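Local coordinates for hypothetical protein Atu1826 (Agrobacterium tumefaciens, PDB 2I3D) that is of unknown function but is a putative alpha/beta hydrolase, probably cleaving its substrate with a serine nucleophile, at residues C167-V181 with I200-F214. Sequence-based numbering, arbitrary orientation.
Sequences CPSSGLIINGDADKV and ILITHRTLPGANHFF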
# COMPACT_ATOMS: atom_id res chain seq x y z
N CYS B 167 16.59 18.33 17.12
CA CYS B 167 15.45 18.42 16.28
C CYS B 167 14.95 19.88 16.35
O CYS B 167 14.74 20.40 17.43
CB CYS B 167 14.40 17.42 16.73
SG CYS B 167 12.93 17.40 15.68
N PRO B 168 14.79 20.53 15.19
CA PRO B 168 14.48 21.96 15.16
C PRO B 168 12.98 22.38 15.28
O PRO B 168 12.64 23.58 15.44
CB PRO B 168 15.09 22.37 13.81
CG PRO B 168 14.80 21.20 12.95
CD PRO B 168 15.08 20.01 13.84
N SER B 169 12.10 21.40 15.18
CA SER B 169 10.67 21.68 15.10
C SER B 169 9.88 20.67 15.90
O SER B 169 10.35 19.54 16.16
CB SER B 169 10.19 21.63 13.63
OG SER B 169 10.85 22.63 12.86
N SER B 170 8.69 21.10 16.29
CA SER B 170 7.71 20.22 16.89
C SER B 170 7.09 19.33 15.79
O SER B 170 6.95 19.75 14.65
CB SER B 170 6.61 21.08 17.52
OG SER B 170 7.16 21.82 18.62
N GLY B 171 6.68 18.13 16.17
CA GLY B 171 6.01 17.27 15.19
C GLY B 171 5.44 16.03 15.86
O GLY B 171 5.51 15.85 17.09
N LEU B 172 4.92 15.15 15.01
CA LEU B 172 4.21 13.93 15.42
C LEU B 172 5.05 12.71 15.03
O LEU B 172 5.49 12.60 13.88
CB LEU B 172 2.88 13.89 14.66
CG LEU B 172 2.08 12.57 14.82
CD1 LEU B 172 1.56 12.39 16.23
CD2 LEU B 172 0.95 12.56 13.82
N ILE B 173 5.21 11.78 15.98
CA ILE B 173 5.79 10.47 15.69
C ILE B 173 4.69 9.50 16.05
O ILE B 173 4.13 9.56 17.16
CB ILE B 173 7.09 10.21 16.49
CG1 ILE B 173 8.17 11.18 16.02
CG2 ILE B 173 7.54 8.78 16.34
CD1 ILE B 173 9.49 11.11 16.78
N ILE B 174 4.37 8.60 15.10
CA ILE B 174 3.28 7.66 15.38
C ILE B 174 3.71 6.27 14.92
O ILE B 174 4.27 6.10 13.84
CB ILE B 174 1.92 8.16 14.77
CG1 ILE B 174 0.78 7.19 15.00
CG2 ILE B 174 2.12 8.51 13.26
CD1 ILE B 174 -0.55 8.03 14.95
N ASN B 175 3.52 5.28 15.79
CA ASN B 175 4.01 3.90 15.52
C ASN B 175 3.06 2.94 16.19
O ASN B 175 2.29 3.33 17.07
CB ASN B 175 5.45 3.66 16.02
CG ASN B 175 5.59 3.74 17.57
OD1 ASN B 175 6.05 2.80 18.25
ND2 ASN B 175 5.22 4.89 18.12
N GLY B 176 3.09 1.71 15.74
CA GLY B 176 2.23 0.68 16.34
C GLY B 176 2.93 -0.23 17.34
O GLY B 176 4.11 -0.55 17.20
N ASP B 177 2.15 -0.77 18.28
CA ASP B 177 2.77 -1.61 19.32
C ASP B 177 2.90 -3.07 18.86
O ASP B 177 3.41 -3.92 19.61
CB ASP B 177 2.04 -1.52 20.68
CG ASP B 177 0.63 -2.08 20.65
OD1 ASP B 177 0.24 -2.76 19.66
OD2 ASP B 177 -0.09 -1.86 21.66
N ALA B 178 2.48 -3.36 17.63
CA ALA B 178 2.64 -4.71 17.04
C ALA B 178 3.67 -4.70 15.88
O ALA B 178 3.76 -5.64 15.08
CB ALA B 178 1.29 -5.24 16.56
N ASP B 179 4.43 -3.60 15.79
CA ASP B 179 5.43 -3.39 14.74
C ASP B 179 6.66 -4.26 15.04
O ASP B 179 7.35 -4.05 16.06
CB ASP B 179 5.78 -1.89 14.68
CG ASP B 179 6.65 -1.54 13.52
OD1 ASP B 179 7.40 -2.38 13.00
OD2 ASP B 179 6.60 -0.36 13.10
N LYS B 180 6.93 -5.24 14.17
CA LYS B 180 8.12 -6.10 14.37
C LYS B 180 9.33 -5.62 13.56
O LYS B 180 10.47 -6.11 13.77
CB LYS B 180 7.78 -7.57 14.01
CG LYS B 180 6.82 -8.16 15.05
CD LYS B 180 6.54 -9.63 14.82
CE LYS B 180 5.39 -10.09 15.73
NZ LYS B 180 5.73 -10.04 17.20
N VAL B 181 9.07 -4.71 12.62
CA VAL B 181 10.12 -4.05 11.81
C VAL B 181 10.92 -3.03 12.66
O VAL B 181 12.16 -3.03 12.69
CB VAL B 181 9.55 -3.36 10.56
CG1 VAL B 181 10.64 -2.54 9.86
CG2 VAL B 181 8.95 -4.40 9.56
N ILE B 200 10.89 22.41 21.71
CA ILE B 200 10.00 21.69 20.81
C ILE B 200 9.08 20.79 21.65
O ILE B 200 9.42 20.43 22.79
CB ILE B 200 10.76 20.80 19.76
CG1 ILE B 200 11.55 19.68 20.45
CG2 ILE B 200 11.64 21.70 18.81
CD1 ILE B 200 12.24 18.76 19.47
N LEU B 201 7.95 20.38 21.06
CA LEU B 201 7.11 19.33 21.65
C LEU B 201 7.03 18.20 20.63
O LEU B 201 6.57 18.42 19.47
CB LEU B 201 5.68 19.84 21.90
CG LEU B 201 4.72 18.79 22.48
CD1 LEU B 201 5.21 18.31 23.85
CD2 LEU B 201 3.30 19.32 22.61
N ILE B 202 7.45 17.03 21.08
CA ILE B 202 7.27 15.77 20.33
C ILE B 202 5.95 15.14 20.78
O ILE B 202 5.80 14.79 21.97
CB ILE B 202 8.46 14.78 20.52
CG1 ILE B 202 9.78 15.41 20.06
CG2 ILE B 202 8.20 13.48 19.77
CD1 ILE B 202 9.85 15.77 18.57
N THR B 203 5.00 15.04 19.86
CA THR B 203 3.73 14.35 20.16
C THR B 203 3.94 12.92 19.67
O THR B 203 4.17 12.71 18.47
CB THR B 203 2.54 15.04 19.44
OG1 THR B 203 2.36 16.34 20.04
CG2 THR B 203 1.25 14.22 19.60
N HIS B 204 3.90 11.97 20.60
CA HIS B 204 4.21 10.59 20.25
C HIS B 204 3.00 9.72 20.57
O HIS B 204 2.64 9.54 21.75
CB HIS B 204 5.40 10.09 21.05
CG HIS B 204 5.68 8.64 20.83
ND1 HIS B 204 6.29 7.83 21.78
CD2 HIS B 204 5.44 7.84 19.76
CE1 HIS B 204 6.42 6.60 21.29
NE2 HIS B 204 5.93 6.59 20.06
N ARG B 205 2.36 9.18 19.53
CA ARG B 205 1.24 8.28 19.75
C ARG B 205 1.64 6.86 19.37
O ARG B 205 2.20 6.65 18.30
CB ARG B 205 0.06 8.75 18.87
CG ARG B 205 -1.18 7.88 18.96
CD ARG B 205 -1.90 7.99 20.37
NE ARG B 205 -2.88 6.91 20.47
CZ ARG B 205 -3.12 6.19 21.56
NH1 ARG B 205 -2.49 6.47 22.71
NH2 ARG B 205 -4.03 5.23 21.51
N THR B 206 1.33 5.90 20.22
CA THR B 206 1.54 4.49 19.93
C THR B 206 0.15 3.87 19.72
O THR B 206 -0.72 3.96 20.63
CB THR B 206 2.30 3.78 21.05
OG1 THR B 206 3.58 4.43 21.24
CG2 THR B 206 2.53 2.27 20.71
N LEU B 207 -0.08 3.30 18.54
CA LEU B 207 -1.41 2.73 18.24
C LEU B 207 -1.47 1.27 18.59
O LEU B 207 -0.72 0.47 18.03
CB LEU B 207 -1.73 2.82 16.74
CG LEU B 207 -2.05 4.17 16.14
CD1 LEU B 207 -2.71 3.98 14.77
CD2 LEU B 207 -2.99 4.88 17.05
N PRO B 208 -2.39 0.89 19.49
CA PRO B 208 -2.57 -0.54 19.82
C PRO B 208 -2.92 -1.39 18.61
O PRO B 208 -3.82 -1.04 17.84
CB PRO B 208 -3.74 -0.53 20.84
CG PRO B 208 -3.63 0.87 21.46
CD PRO B 208 -3.31 1.76 20.26
N GLY B 209 -2.22 -2.49 18.47
CA GLY B 209 -2.58 -3.44 17.46
C GLY B 209 -2.02 -3.16 16.08
O GLY B 209 -2.23 -3.98 15.18
N ALA B 210 -1.34 -2.01 15.90
CA ALA B 210 -0.83 -1.67 14.56
C ALA B 210 0.56 -2.29 14.32
O ALA B 210 1.43 -2.22 15.18
CB ALA B 210 -0.76 -0.16 14.38
N ASN B 211 0.76 -2.91 13.15
CA ASN B 211 2.08 -3.37 12.77
C ASN B 211 2.79 -2.28 11.97
O ASN B 211 2.32 -1.13 11.98
CB ASN B 211 2.04 -4.74 12.05
CG ASN B 211 1.25 -4.74 10.75
OD1 ASN B 211 0.97 -5.86 10.12
ND2 ASN B 211 0.90 -3.57 10.28
N HIS B 212 3.92 -2.61 11.30
CA HIS B 212 4.65 -1.58 10.54
C HIS B 212 3.82 -1.01 9.40
O HIS B 212 4.07 0.08 8.93
CB HIS B 212 5.97 -2.14 9.99
CG HIS B 212 6.93 -1.08 9.56
ND1 HIS B 212 7.54 -0.23 10.48
CD2 HIS B 212 7.42 -0.74 8.35
CE1 HIS B 212 8.33 0.62 9.83
NE2 HIS B 212 8.30 0.31 8.54
N PHE B 213 2.84 -1.79 8.96
CA PHE B 213 1.98 -1.45 7.81
C PHE B 213 0.60 -0.94 8.24
O PHE B 213 -0.21 -0.58 7.39
CB PHE B 213 1.88 -2.68 6.94
CG PHE B 213 3.23 -3.31 6.73
CD1 PHE B 213 4.16 -2.66 5.94
CD2 PHE B 213 3.60 -4.42 7.46
CE1 PHE B 213 5.46 -3.19 5.78
CE2 PHE B 213 4.89 -4.96 7.34
CZ PHE B 213 5.82 -4.34 6.49
N PHE B 214 0.42 -0.76 9.56
CA PHE B 214 -0.88 -0.33 10.12
C PHE B 214 -2.00 -1.17 9.50
O PHE B 214 -3.11 -0.66 9.26
CB PHE B 214 -1.08 1.16 9.92
CG PHE B 214 -0.07 1.97 10.65
CD1 PHE B 214 -0.34 2.40 11.96
CD2 PHE B 214 1.18 2.21 10.08
CE1 PHE B 214 0.65 3.14 12.71
CE2 PHE B 214 2.15 2.91 10.79
CZ PHE B 214 1.91 3.36 12.10
O HOH W 1 6.35 3.33 21.05
O HOH W 2 4.24 1.10 13.29
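Both CG of Asp-179 (chi1 -172°) and CG of His-212 (chi1 -163°) stand trans to the main-chain N, and carboxylate and imidazole run alongside each other in the same direction. Asp-179 OD2 accepts a hydrogen bond from His-212 ND1 (2.8 Å); ND1 approaches on the syn side of the carboxylate and OD2 lies close to the imidazole plane, although the two flat groups are turned 63° apart. A water given a hydrogen by Gly-176 N donates to the same OD2 and to Asn-211 O, while Ala-182 N binds OD1. Val-181 lays CG1 squarely over one imidazole face, 3.8 Å from the ring centroid, a CH-pi contact that, with the hydrogen bonds at ND1 and NE2, should limit rotation of the ring. The loops carrying these groups are tied by Ala-178 N to Ala-210 O, 2.9 Å, and by Gly-209 N, which meets Asp-177 OD1 at 2.7 Å from above the carboxylate plane. They leave parallel strands 171-176 and 202-207, laddered from Thr-203 N to Gly-171 O (2.9 Å) through to Asp-177 N on Leu-207 O. On the face toward helix 184-195, Asn-175 ND2 makes a weak bond of 2.7 Å to His-204 NE2, amide and ring nearly coplanar, and a water joins Asn-175 OD1 to Thr-206 OG1. Beyond Asp-179, His-212 NE2 hydrogen-bonds Ser-130 OG, consistent with the Ser-His-Asp catalytic triad of an alpha/beta hydrolase, its acid and histidine following the last two strands of the sheet.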